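Local coordinates for protein periplasmic beta-glucosidase (Pseudomonas aeruginosa, PDB 6R5T) that probably hydrolyses terminal, non-reducing beta-D-glucosyl units with release of beta-D-glucose, as a family 3 glycoside hydrolase of the periplasm, at residues K367-L372 / N531-L536; E556-G561 / S615-S620; L493-S498 / L523-E528; L517-P522 / E537-G542. The protein carries 1 engineered substitution. All coordinates share one frame; numbering follows the deposited sequence. Where two conformers were deposited one is given.

Contacts 1, 3 and 4 belong to the alpha/beta fold around one mixed sheet of the family 3 C-terminal domain, and contact 2 lies where that fold hands over to the beta-sandwich. Contact 1 pairs edge strand 364-368 with strand 534-537 and relies on backbone bonds and charged side chains near the surface. Contact 4 joins strand 534-537 to its other neighbour, strand 513-518, in a fully buried setting where an amide meets a carboxyl group. Contact 3, mostly buried, lies over strand 513-518, whose Leu517 it touches, and mixes aliphatic packing with a bridging water. Contact 2, partly exposed, combines a proline-tyrosine CH-pi contact with an asparagine-backbone bond; Tyr616 also touches Asn368 of contact 1.

Contact 1. Residues K367-L372 / N531-L536; sequences KNRDGL and NADAIL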
# COMPACT_ATOMS: atom_id res chain seq x y z
N LYS A 367 -13.93 -24.62 4.77
CA LYS A 367 -13.25 -25.92 5.02
C LYS A 367 -14.27 -26.88 5.59
O LYS A 367 -15.12 -26.47 6.36
CB LYS A 367 -12.10 -25.79 6.00
CG LYS A 367 -11.31 -27.07 6.24
CD LYS A 367 -10.16 -26.96 7.20
CE LYS A 367 -9.44 -28.30 7.31
NZ LYS A 367 -8.33 -28.27 8.29
N ASN A 368 -14.19 -28.16 5.20
CA ASN A 368 -15.11 -29.17 5.73
C ASN A 368 -14.42 -30.53 5.59
O ASN A 368 -14.66 -31.20 4.59
CB ASN A 368 -16.44 -29.20 5.01
CG ASN A 368 -17.48 -30.06 5.71
OD1 ASN A 368 -17.38 -30.33 6.90
ND2 ASN A 368 -18.47 -30.48 4.96
N ARG A 369 -13.65 -30.92 6.59
CA ARG A 369 -12.83 -32.16 6.56
C ARG A 369 -13.77 -33.36 6.75
O ARG A 369 -14.51 -33.41 7.77
CB ARG A 369 -11.74 -32.09 7.64
CG ARG A 369 -10.79 -33.29 7.69
CD ARG A 369 -9.90 -33.34 8.93
NE ARG A 369 -10.55 -34.13 9.98
CZ ARG A 369 -10.14 -34.35 11.23
NH1 ARG A 369 -9.01 -33.82 11.68
NH2 ARG A 369 -10.89 -35.09 12.03
N ASP A 370 -13.70 -34.31 5.81
CA ASP A 370 -14.29 -35.67 5.93
C ASP A 370 -15.79 -35.54 6.21
O ASP A 370 -16.34 -36.34 6.93
CB ASP A 370 -13.50 -36.46 6.97
CG ASP A 370 -12.05 -36.78 6.55
OD1 ASP A 370 -11.74 -36.82 5.32
OD2 ASP A 370 -11.21 -36.99 7.45
N GLY A 371 -16.45 -34.54 5.64
CA GLY A 371 -17.92 -34.44 5.75
C GLY A 371 -18.41 -34.24 7.18
O GLY A 371 -19.53 -34.66 7.48
N LEU A 372 -17.65 -33.55 8.03
CA LEU A 372 -18.14 -33.23 9.40
C LEU A 372 -19.45 -32.45 9.33
O LEU A 372 -20.42 -32.81 10.05
CB LEU A 372 -17.08 -32.44 10.15
CG LEU A 372 -17.45 -31.99 11.56
CD1 LEU A 372 -17.89 -33.19 12.42
CD2 LEU A 372 -16.32 -31.22 12.16
N ASN A 531 -5.91 -26.56 11.08
CA ASN A 531 -6.26 -27.29 12.31
C ASN A 531 -7.77 -27.47 12.51
O ASN A 531 -8.20 -28.41 13.20
CB ASN A 531 -5.66 -26.58 13.52
CG ASN A 531 -4.17 -26.76 13.54
OD1 ASN A 531 -3.73 -27.82 13.99
ND2 ASN A 531 -3.39 -25.81 13.05
N ALA A 532 -8.60 -26.49 12.11
CA ALA A 532 -10.05 -26.65 12.36
C ALA A 532 -10.56 -27.82 11.53
O ALA A 532 -10.01 -28.07 10.44
CB ALA A 532 -10.83 -25.42 12.03
N ASP A 533 -11.62 -28.47 11.95
CA ASP A 533 -12.18 -29.54 11.10
C ASP A 533 -13.16 -28.95 10.10
O ASP A 533 -13.31 -29.50 9.05
CB ASP A 533 -12.83 -30.62 11.96
CG ASP A 533 -11.76 -31.27 12.84
OD1 ASP A 533 -10.76 -31.77 12.28
OD2 ASP A 533 -11.85 -31.14 14.08
N ALA A 534 -13.85 -27.85 10.43
CA ALA A 534 -14.69 -27.17 9.44
C ALA A 534 -14.68 -25.68 9.76
O ALA A 534 -14.46 -25.32 10.95
CB ALA A 534 -16.11 -27.67 9.39
N ILE A 535 -14.86 -24.85 8.76
CA ILE A 535 -14.84 -23.37 8.94
C ILE A 535 -15.97 -22.77 8.11
O ILE A 535 -16.00 -23.03 6.92
CB ILE A 535 -13.51 -22.75 8.48
CG1 ILE A 535 -12.31 -23.33 9.20
CG2 ILE A 535 -13.55 -21.23 8.64
CD1 ILE A 535 -11.00 -22.88 8.65
N LEU A 536 -16.86 -22.04 8.76
CA LEU A 536 -17.99 -21.37 8.10
C LEU A 536 -17.82 -19.87 8.34
O LEU A 536 -17.81 -19.42 9.46
CB LEU A 536 -19.32 -21.86 8.65
CG LEU A 536 -20.57 -21.30 8.00
CD1 LEU A 536 -20.64 -21.77 6.52
CD2 LEU A 536 -21.83 -21.66 8.80
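Strands 364-368 and 534-537 run antiparallel here, with Lys367 and Ile535 a hydrogen-bonded pair and Asn368 and Ala534 a non-hydrogen-bonded one, whose CA atoms are 4.2 Å apart. Ile535 N gives the firmer bond to Lys367 O, 2.9 Å; the return bond from Lys367 N to Ile535 O is weak. Beyond the paired strands, Arg369 N still reaches Asp533 O at 2.9 Å, almost along the C=O axis, so the two segments stay tied as they leave the sheet. Lys367 is fully extended, with CG anti to the backbone N (chi1 -177°). Its CB packs on Ile535 CG1, its CD and CE close on Ala532 O, and NZ meets that oxygen nearly end-on at 2.7 Å. A long flexible amine suits this place, because it can bond both Gln529 O from the last turn of helix 526-531 and Ala532 O just beyond it. Arg369 bends at chi3 (92°) and lies side by side with Asp533, whose carboxylate sits over one guanidinium face; no N-H is directed at the oxygen of this salt bridge, and the exact position of OD1 is uncertain. Asp533 OD2 instead accepts from Leu513 N. Leu372 CD2 comes to 3.5 Å from Asp533 CB, and its side chain also touches Pro512 and Val514. Asp370 and Gly371 both adopt positive phi in a type III'-like turn, closed by Leu372 N to Arg369 O. Around this edge of the mixed sheet, strand 513-518 flanks strand 534-537 on its other side, helix 526-531 touches Ile535, and helix 545-553 packs against Leu536.

Contact 2. Residues E556-G561 / S615-S620; sequences EHNPSG and SYTEFS
Tyr616 swings its ring across the loop 556-561, CG lying anti to its own carbonyl carbon (chi1 -62°). At the root, CB is 3.3 Å from Asn558 OD1, and CG lies near the same oxygen. Further out, CD2, CE2 and CZ pass in front of Pro559: its CD sits over the ring face, 3.4 Å from the centroid and only 16° off the normal, a CH-pi contact, with Pro559 CG following on toward CE1 and CZ. The nearest carbon pair between the proline and the ring is Pro559 CD and Tyr616 CE2 at 3.3 Å. Proline suits the position, since its rigid ring presents slightly polarised C-H groups to the aromatic face. At the tip, OH is hydrogen-bonded to Val552 O, at the end of helix 545-553. The backbone of the same residue is held too: Tyr616 N donates to Asn558 OD1 at 2.8 Å, nearly straight and in the carbonyl plane, on a lone pair. Asn558, with CG anti to its backbone N (chi1 -167°), has an amide that works at both ends: OD1 takes the Tyr616 N-H and ND2 donates to Ala650 O. Next to it, Ser615 OG accepts from Thr617 N at 3.0 Å, and water 1 links this hydroxyl to Pro559 O, to which the water donates at 2.8 Å. Ser615 to Thr617 thus form an ST turn just ahead of strand 619-626, an edge strand of the antiparallel sheet that probably belongs to the fibronectin type III-like beta-sandwich.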
# COMPACT_ATOMS: atom_id res chain seq x y z
N GLU A 556 -29.99 -27.88 6.45
CA GLU A 556 -31.27 -27.39 5.89
C GLU A 556 -30.94 -26.54 4.67
O GLU A 556 -31.74 -26.47 3.77
CB GLU A 556 -32.09 -26.58 6.88
CG GLU A 556 -32.18 -27.17 8.28
CD GLU A 556 -33.14 -28.33 8.45
OE1 GLU A 556 -33.27 -28.81 9.61
OE2 GLU A 556 -33.77 -28.75 7.45
N HIS A 557 -29.81 -25.85 4.68
CA HIS A 557 -29.36 -25.04 3.52
C HIS A 557 -27.94 -25.53 3.20
O HIS A 557 -27.16 -25.69 4.16
CB HIS A 557 -29.41 -23.54 3.82
CG HIS A 557 -28.91 -22.72 2.67
ND1 HIS A 557 -29.76 -22.31 1.64
CD2 HIS A 557 -27.69 -22.22 2.37
CE1 HIS A 557 -29.07 -21.61 0.75
NE2 HIS A 557 -27.78 -21.54 1.15
N ASN A 558 -27.67 -25.81 1.95
CA ASN A 558 -26.32 -26.18 1.50
C ASN A 558 -25.54 -24.89 1.27
O ASN A 558 -25.87 -24.13 0.39
CB ASN A 558 -26.41 -27.02 0.24
CG ASN A 558 -25.12 -27.69 -0.11
OD1 ASN A 558 -24.07 -27.30 0.38
ND2 ASN A 558 -25.18 -28.63 -1.06
N PRO A 559 -24.42 -24.65 1.97
CA PRO A 559 -23.72 -23.37 1.77
C PRO A 559 -23.41 -23.11 0.29
O PRO A 559 -22.89 -23.97 -0.45
CB PRO A 559 -22.48 -23.49 2.63
CG PRO A 559 -22.45 -24.87 3.21
CD PRO A 559 -23.78 -25.53 2.94
N SER A 560 -23.66 -21.87 -0.11
CA SER A 560 -23.54 -21.44 -1.53
C SER A 560 -22.77 -20.13 -1.64
O SER A 560 -22.53 -19.68 -2.80
CB SER A 560 -24.89 -21.33 -2.19
OG SER A 560 -25.76 -20.51 -1.42
N GLY A 561 -22.35 -19.55 -0.53
CA GLY A 561 -21.66 -18.25 -0.59
C GLY A 561 -20.27 -18.43 -1.17
O GLY A 561 -19.64 -19.51 -1.02
N SER A 615 -19.09 -26.44 -0.79
CA SER A 615 -20.48 -26.95 -0.75
C SER A 615 -20.48 -28.28 -0.03
O SER A 615 -19.45 -28.94 -0.01
CB SER A 615 -21.00 -27.10 -2.18
OG SER A 615 -22.32 -27.65 -2.27
N TYR A 616 -21.66 -28.72 0.38
CA TYR A 616 -21.86 -30.10 0.86
C TYR A 616 -22.03 -31.06 -0.32
O TYR A 616 -22.12 -32.30 -0.10
CB TYR A 616 -23.09 -30.16 1.76
CG TYR A 616 -23.03 -29.35 3.03
CD1 TYR A 616 -21.83 -29.00 3.64
CD2 TYR A 616 -24.19 -28.97 3.66
CE1 TYR A 616 -21.80 -28.28 4.83
CE2 TYR A 616 -24.18 -28.22 4.82
CZ TYR A 616 -22.98 -27.90 5.44
OH TYR A 616 -22.97 -27.17 6.58
N THR A 617 -22.12 -30.57 -1.54
CA THR A 617 -22.09 -31.43 -2.74
C THR A 617 -20.88 -31.09 -3.59
O THR A 617 -20.09 -30.22 -3.23
CB THR A 617 -23.43 -31.31 -3.47
OG1 THR A 617 -23.55 -32.44 -4.32
CG2 THR A 617 -23.55 -30.03 -4.28
N GLU A 618 -20.74 -31.79 -4.68
CA GLU A 618 -19.63 -31.55 -5.64
C GLU A 618 -20.25 -31.14 -6.98
O GLU A 618 -21.37 -31.59 -7.31
CB GLU A 618 -18.73 -32.78 -5.83
CG GLU A 618 -17.69 -32.92 -4.73
CD GLU A 618 -16.61 -31.84 -4.60
OE1 GLU A 618 -16.46 -30.98 -5.50
OE2 GLU A 618 -15.93 -31.85 -3.57
N PHE A 619 -19.54 -30.30 -7.69
CA PHE A 619 -19.98 -29.82 -9.00
C PHE A 619 -18.91 -30.14 -10.05
O PHE A 619 -17.69 -30.28 -9.74
CB PHE A 619 -20.27 -28.32 -8.95
CG PHE A 619 -21.40 -27.94 -8.02
CD1 PHE A 619 -22.72 -27.94 -8.46
CD2 PHE A 619 -21.13 -27.57 -6.71
CE1 PHE A 619 -23.75 -27.57 -7.59
CE2 PHE A 619 -22.15 -27.19 -5.86
CZ PHE A 619 -23.47 -27.23 -6.30
N SER A 620 -19.39 -30.32 -11.26
CA SER A 620 -18.55 -30.60 -12.46
C SER A 620 -18.89 -29.59 -13.54
O SER A 620 -20.06 -29.18 -13.66
CB SER A 620 -18.73 -32.00 -12.96
OG SER A 620 -18.46 -32.96 -11.92
O HOH W 1 -24.09 -25.61 -2.33

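Contact 3. Residues L493-S498 / L523-E528; sequences LRIPAS and LSLGWE
Ile495 is the pivot: its side chain runs roughly perpendicular to that of Leu525 and antiparallel to that of Glu528. Its CD1 touches Leu525 CD2 at 3.9 Å and Glu528 OE2 at 3.5 Å, so a branched aliphatic side chain fills the corner between an apolar tip and a carboxylate oxygen. Glu528 bends at chi2 (78°), which brings its carboxylate back toward the loop. There water 2 takes the Ile495 N-H and donates both to Ser524 O (2.7 Å) and to Glu528 OE2 (2.8 Å), satisfying buried polar atoms that do not meet directly. Leu523 lays CB and CD2 beside Leu493 O, and that carbonyl accepts from Ser524 N at 2.8 Å, the donor standing well above the carbonyl plane. Ser524 OG, in the crowded place between backbone N and carbonyl carbon, comes to a tight 2.9 Å from Arg494 CG in one of its two deposited conformers; beyond CG the arginine turns away to its salt bridge with Asp492. Pro496 and Leu525 occupy the N-cap positions of helices 497-508 and 526-531, so the contact clips together the entrances of two successive helices in the beta-alpha-beta crossovers of this alpha/beta domain.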
# COMPACT_ATOMS: atom_id res chain seq x y z
N LEU A 493 -4.60 -9.03 10.88
CA LEU A 493 -5.83 -9.56 10.27
C LEU A 493 -6.21 -10.91 10.88
O LEU A 493 -7.19 -11.51 10.41
CB LEU A 493 -5.68 -9.72 8.75
CG LEU A 493 -5.35 -8.41 8.02
CD1 LEU A 493 -5.09 -8.77 6.58
CD2 LEU A 493 -6.48 -7.39 8.14
N ARG A 494 -5.52 -11.35 11.91
CA ARG A 494 -5.88 -12.64 12.55
C ARG A 494 -7.12 -12.50 13.43
O ARG A 494 -7.53 -11.41 13.84
CB ARG A 494 -4.71 -13.15 13.38
CG ARG A 494 -3.51 -13.58 12.55
CD ARG A 494 -2.29 -13.90 13.37
NE ARG A 494 -1.89 -12.74 14.14
CZ ARG A 494 -0.91 -12.72 15.04
NH1 ARG A 494 -0.16 -13.79 15.23
NH2 ARG A 494 -0.68 -11.62 15.74
N ILE A 495 -7.67 -13.66 13.77
CA ILE A 495 -8.60 -13.69 14.91
C ILE A 495 -7.85 -13.11 16.09
O ILE A 495 -6.66 -13.35 16.29
CB ILE A 495 -9.05 -15.15 15.11
CG1 ILE A 495 -9.91 -15.67 13.97
CG2 ILE A 495 -9.73 -15.34 16.45
CD1 ILE A 495 -10.25 -17.15 14.01
N PRO A 496 -8.53 -12.35 16.97
CA PRO A 496 -7.84 -11.83 18.15
C PRO A 496 -7.12 -12.92 18.97
O PRO A 496 -7.62 -14.03 19.10
CB PRO A 496 -8.95 -11.19 18.97
CG PRO A 496 -9.95 -10.77 17.89
CD PRO A 496 -9.91 -11.88 16.86
N ALA A 497 -5.98 -12.55 19.55
CA ALA A 497 -5.08 -13.49 20.24
C ALA A 497 -5.81 -14.24 21.36
O ALA A 497 -5.54 -15.44 21.55
CB ALA A 497 -3.88 -12.77 20.77
N SER A 498 -6.67 -13.57 22.12
CA SER A 498 -7.35 -14.24 23.26
C SER A 498 -8.15 -15.42 22.71
O SER A 498 -8.24 -16.51 23.36
CB SER A 498 -8.23 -13.33 24.05
OG SER A 498 -9.19 -12.72 23.17
N LEU A 523 -9.90 -12.15 7.00
CA LEU A 523 -9.03 -12.51 8.13
C LEU A 523 -7.94 -13.43 7.64
O LEU A 523 -8.13 -14.13 6.62
CB LEU A 523 -9.78 -13.25 9.24
CG LEU A 523 -10.95 -12.51 9.88
CD1 LEU A 523 -11.66 -13.40 10.90
CD2 LEU A 523 -10.47 -11.23 10.49
N SER A 524 -6.80 -13.37 8.32
CA SER A 524 -5.67 -14.30 8.12
C SER A 524 -5.95 -15.58 8.93
O SER A 524 -6.02 -15.48 10.19
CB SER A 524 -4.38 -13.64 8.50
OG SER A 524 -4.37 -13.27 9.83
N LEU A 525 -6.10 -16.71 8.23
CA LEU A 525 -6.66 -17.93 8.85
C LEU A 525 -5.77 -19.15 8.61
O LEU A 525 -6.29 -20.26 8.57
CB LEU A 525 -8.05 -18.14 8.27
CG LEU A 525 -9.08 -17.09 8.69
CD1 LEU A 525 -10.34 -17.17 7.86
CD2 LEU A 525 -9.44 -17.24 10.19
N GLY A 526 -4.46 -18.94 8.51
CA GLY A 526 -3.59 -20.08 8.17
C GLY A 526 -3.66 -21.18 9.23
O GLY A 526 -3.74 -22.34 8.83
N TRP A 527 -3.60 -20.84 10.52
CA TRP A 527 -3.63 -21.89 11.58
C TRP A 527 -4.98 -22.59 11.51
O TRP A 527 -5.07 -23.82 11.62
CB TRP A 527 -3.39 -21.30 12.97
CG TRP A 527 -3.44 -22.33 14.06
CD1 TRP A 527 -2.36 -22.98 14.61
CD2 TRP A 527 -4.59 -22.84 14.74
NE1 TRP A 527 -2.79 -23.86 15.58
CE2 TRP A 527 -4.14 -23.83 15.64
CE3 TRP A 527 -5.95 -22.59 14.63
CZ2 TRP A 527 -5.03 -24.52 16.46
CZ3 TRP A 527 -6.83 -23.29 15.41
CH2 TRP A 527 -6.36 -24.24 16.32
N GLU A 528 -6.03 -21.80 11.34
CA GLU A 528 -7.41 -22.34 11.32
C GLU A 528 -7.59 -23.30 10.14
O GLU A 528 -8.17 -24.39 10.29
CB GLU A 528 -8.41 -21.18 11.29
CG GLU A 528 -8.38 -20.33 12.54
CD GLU A 528 -7.24 -19.32 12.67
OE1 GLU A 528 -6.41 -19.14 11.72
OE2 GLU A 528 -7.10 -18.70 13.76
O HOH W 2 -6.51 -16.11 12.80

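Contact 4. Residues L517-P522 / E537-G542; sequences LMNGRP and ETWFSG
Phe540 lays one ring face over the backbone of Asn519, with Asn519 N 3.6 Å above the ring plane, and brings CE1 to 3.8 Å from Met518 CB. The setting is a beta-alpha-beta crossover of the family 3 C-terminal domain: strands 513-518 and 534-537 are parallel neighbours, paired at Leu517 and Glu537, and their ends carry this buried contact. A flat aromatic ring suits it by covering a peptide closely; Gly520, without a side chain, lets CE2 approach its N. Asn519 and Glu537 meet tip to tip, amide and carboxylate planes 40° apart. Asn519 holds CG in the crowded position (chi1 46°), and its ND2 spends both hydrogens nearly in the amide plane, one on Glu537 OE1 at 2.9 Å and one on Arg521 O at 2.8 Å, which fixes the flip of the amide. Asn519 OD1 then lies 2.4 Å from Glu537 OE2, so close for two oxygens that the acid is probably protonated, as burial would favour. OE2 also takes the Trp539 N-H, while Glu537 CG sits over the centre of the indole, whose NE1 bonds Gly362 O. Asn519 N closes the backbone link to Trp539 O. Thr538 grips Leu517 O twice, its N donating nearly along the C=O axis at 2.8 Å and its OG1, also at 2.8 Å, from above the carbonyl plane.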
# COMPACT_ATOMS: atom_id res chain seq x y z
N LEU A 517 -17.19 -18.24 12.05
CA LEU A 517 -16.42 -16.98 12.06
C LEU A 517 -17.38 -15.81 11.88
O LEU A 517 -18.23 -15.86 10.94
CB LEU A 517 -15.48 -16.99 10.86
CG LEU A 517 -14.35 -17.99 10.81
CD1 LEU A 517 -13.49 -17.67 9.58
CD2 LEU A 517 -13.53 -17.98 12.09
N MET A 518 -17.25 -14.80 12.71
CA MET A 518 -17.90 -13.49 12.48
C MET A 518 -16.77 -12.51 12.26
O MET A 518 -15.74 -12.54 12.96
CB MET A 518 -18.80 -13.05 13.62
CG MET A 518 -19.84 -14.00 13.90
SD MET A 518 -21.18 -13.13 14.81
CE MET A 518 -22.04 -14.62 15.28
N ASN A 519 -16.99 -11.59 11.35
CA ASN A 519 -15.92 -10.64 10.99
C ASN A 519 -16.46 -9.73 9.90
O ASN A 519 -17.40 -10.11 9.16
CB ASN A 519 -14.68 -11.33 10.42
CG ASN A 519 -14.95 -12.39 9.38
OD1 ASN A 519 -15.64 -13.39 9.68
ND2 ASN A 519 -14.42 -12.24 8.17
N GLY A 520 -15.82 -8.55 9.77
CA GLY A 520 -16.28 -7.56 8.78
C GLY A 520 -15.26 -7.31 7.71
O GLY A 520 -15.43 -6.39 6.91
N ARG A 521 -14.21 -8.12 7.64
CA ARG A 521 -13.11 -7.93 6.68
C ARG A 521 -12.52 -9.32 6.48
O ARG A 521 -12.68 -10.20 7.32
CB ARG A 521 -12.02 -7.03 7.23
CG ARG A 521 -11.44 -7.48 8.56
CD ARG A 521 -10.12 -6.86 8.95
NE ARG A 521 -10.15 -5.40 9.04
CZ ARG A 521 -10.67 -4.68 10.00
NH1 ARG A 521 -10.57 -3.36 9.98
NH2 ARG A 521 -11.29 -5.25 11.01
N PRO A 522 -11.77 -9.52 5.40
CA PRO A 522 -10.93 -10.71 5.31
C PRO A 522 -10.05 -10.90 6.57
O PRO A 522 -9.51 -9.93 7.06
CB PRO A 522 -10.05 -10.45 4.09
CG PRO A 522 -10.92 -9.52 3.25
CD PRO A 522 -11.57 -8.61 4.26
N GLU A 537 -17.65 -19.13 7.25
CA GLU A 537 -17.58 -17.66 7.27
C GLU A 537 -19.01 -17.11 7.33
O GLU A 537 -19.77 -17.37 6.36
CB GLU A 537 -16.81 -17.20 6.04
CG GLU A 537 -16.89 -15.70 5.81
CD GLU A 537 -16.18 -14.94 6.89
OE1 GLU A 537 -14.97 -14.68 6.71
OE2 GLU A 537 -16.82 -14.63 7.93
N THR A 538 -19.37 -16.37 8.38
CA THR A 538 -20.74 -15.86 8.52
C THR A 538 -20.76 -14.33 8.53
O THR A 538 -21.85 -13.73 8.70
CB THR A 538 -21.43 -16.40 9.78
OG1 THR A 538 -20.99 -15.72 10.96
CG2 THR A 538 -21.21 -17.88 9.90
N TRP A 539 -19.62 -13.67 8.35
CA TRP A 539 -19.58 -12.20 8.27
C TRP A 539 -20.22 -11.63 9.53
O TRP A 539 -19.91 -12.13 10.62
CB TRP A 539 -20.27 -11.73 7.00
CG TRP A 539 -19.88 -12.46 5.76
CD1 TRP A 539 -20.65 -13.34 5.07
CD2 TRP A 539 -18.64 -12.34 5.07
NE1 TRP A 539 -19.97 -13.79 3.98
CE2 TRP A 539 -18.75 -13.17 3.93
CE3 TRP A 539 -17.44 -11.65 5.29
CZ2 TRP A 539 -17.70 -13.33 3.04
CZ3 TRP A 539 -16.40 -11.82 4.40
CH2 TRP A 539 -16.54 -12.63 3.28
N PHE A 540 -21.11 -10.65 9.42
CA PHE A 540 -22.10 -10.36 10.49
C PHE A 540 -23.44 -10.58 9.80
O PHE A 540 -23.74 -9.84 8.85
CB PHE A 540 -21.94 -8.96 11.09
CG PHE A 540 -20.61 -8.70 11.75
CD1 PHE A 540 -20.19 -9.47 12.83
CD2 PHE A 540 -19.76 -7.76 11.25
CE1 PHE A 540 -18.96 -9.25 13.42
CE2 PHE A 540 -18.52 -7.55 11.83
CZ PHE A 540 -18.12 -8.30 12.91
N SER A 541 -24.19 -11.61 10.18
CA SER A 541 -25.31 -12.13 9.33
C SER A 541 -26.68 -11.50 9.66
O SER A 541 -27.66 -11.86 9.00
CB SER A 541 -25.35 -13.62 9.39
OG SER A 541 -24.44 -14.15 8.41
N GLY A 542 -26.75 -10.58 10.63
CA GLY A 542 -27.97 -9.77 10.81
C GLY A 542 -28.93 -10.31 11.85
O GLY A 542 -28.62 -11.23 12.62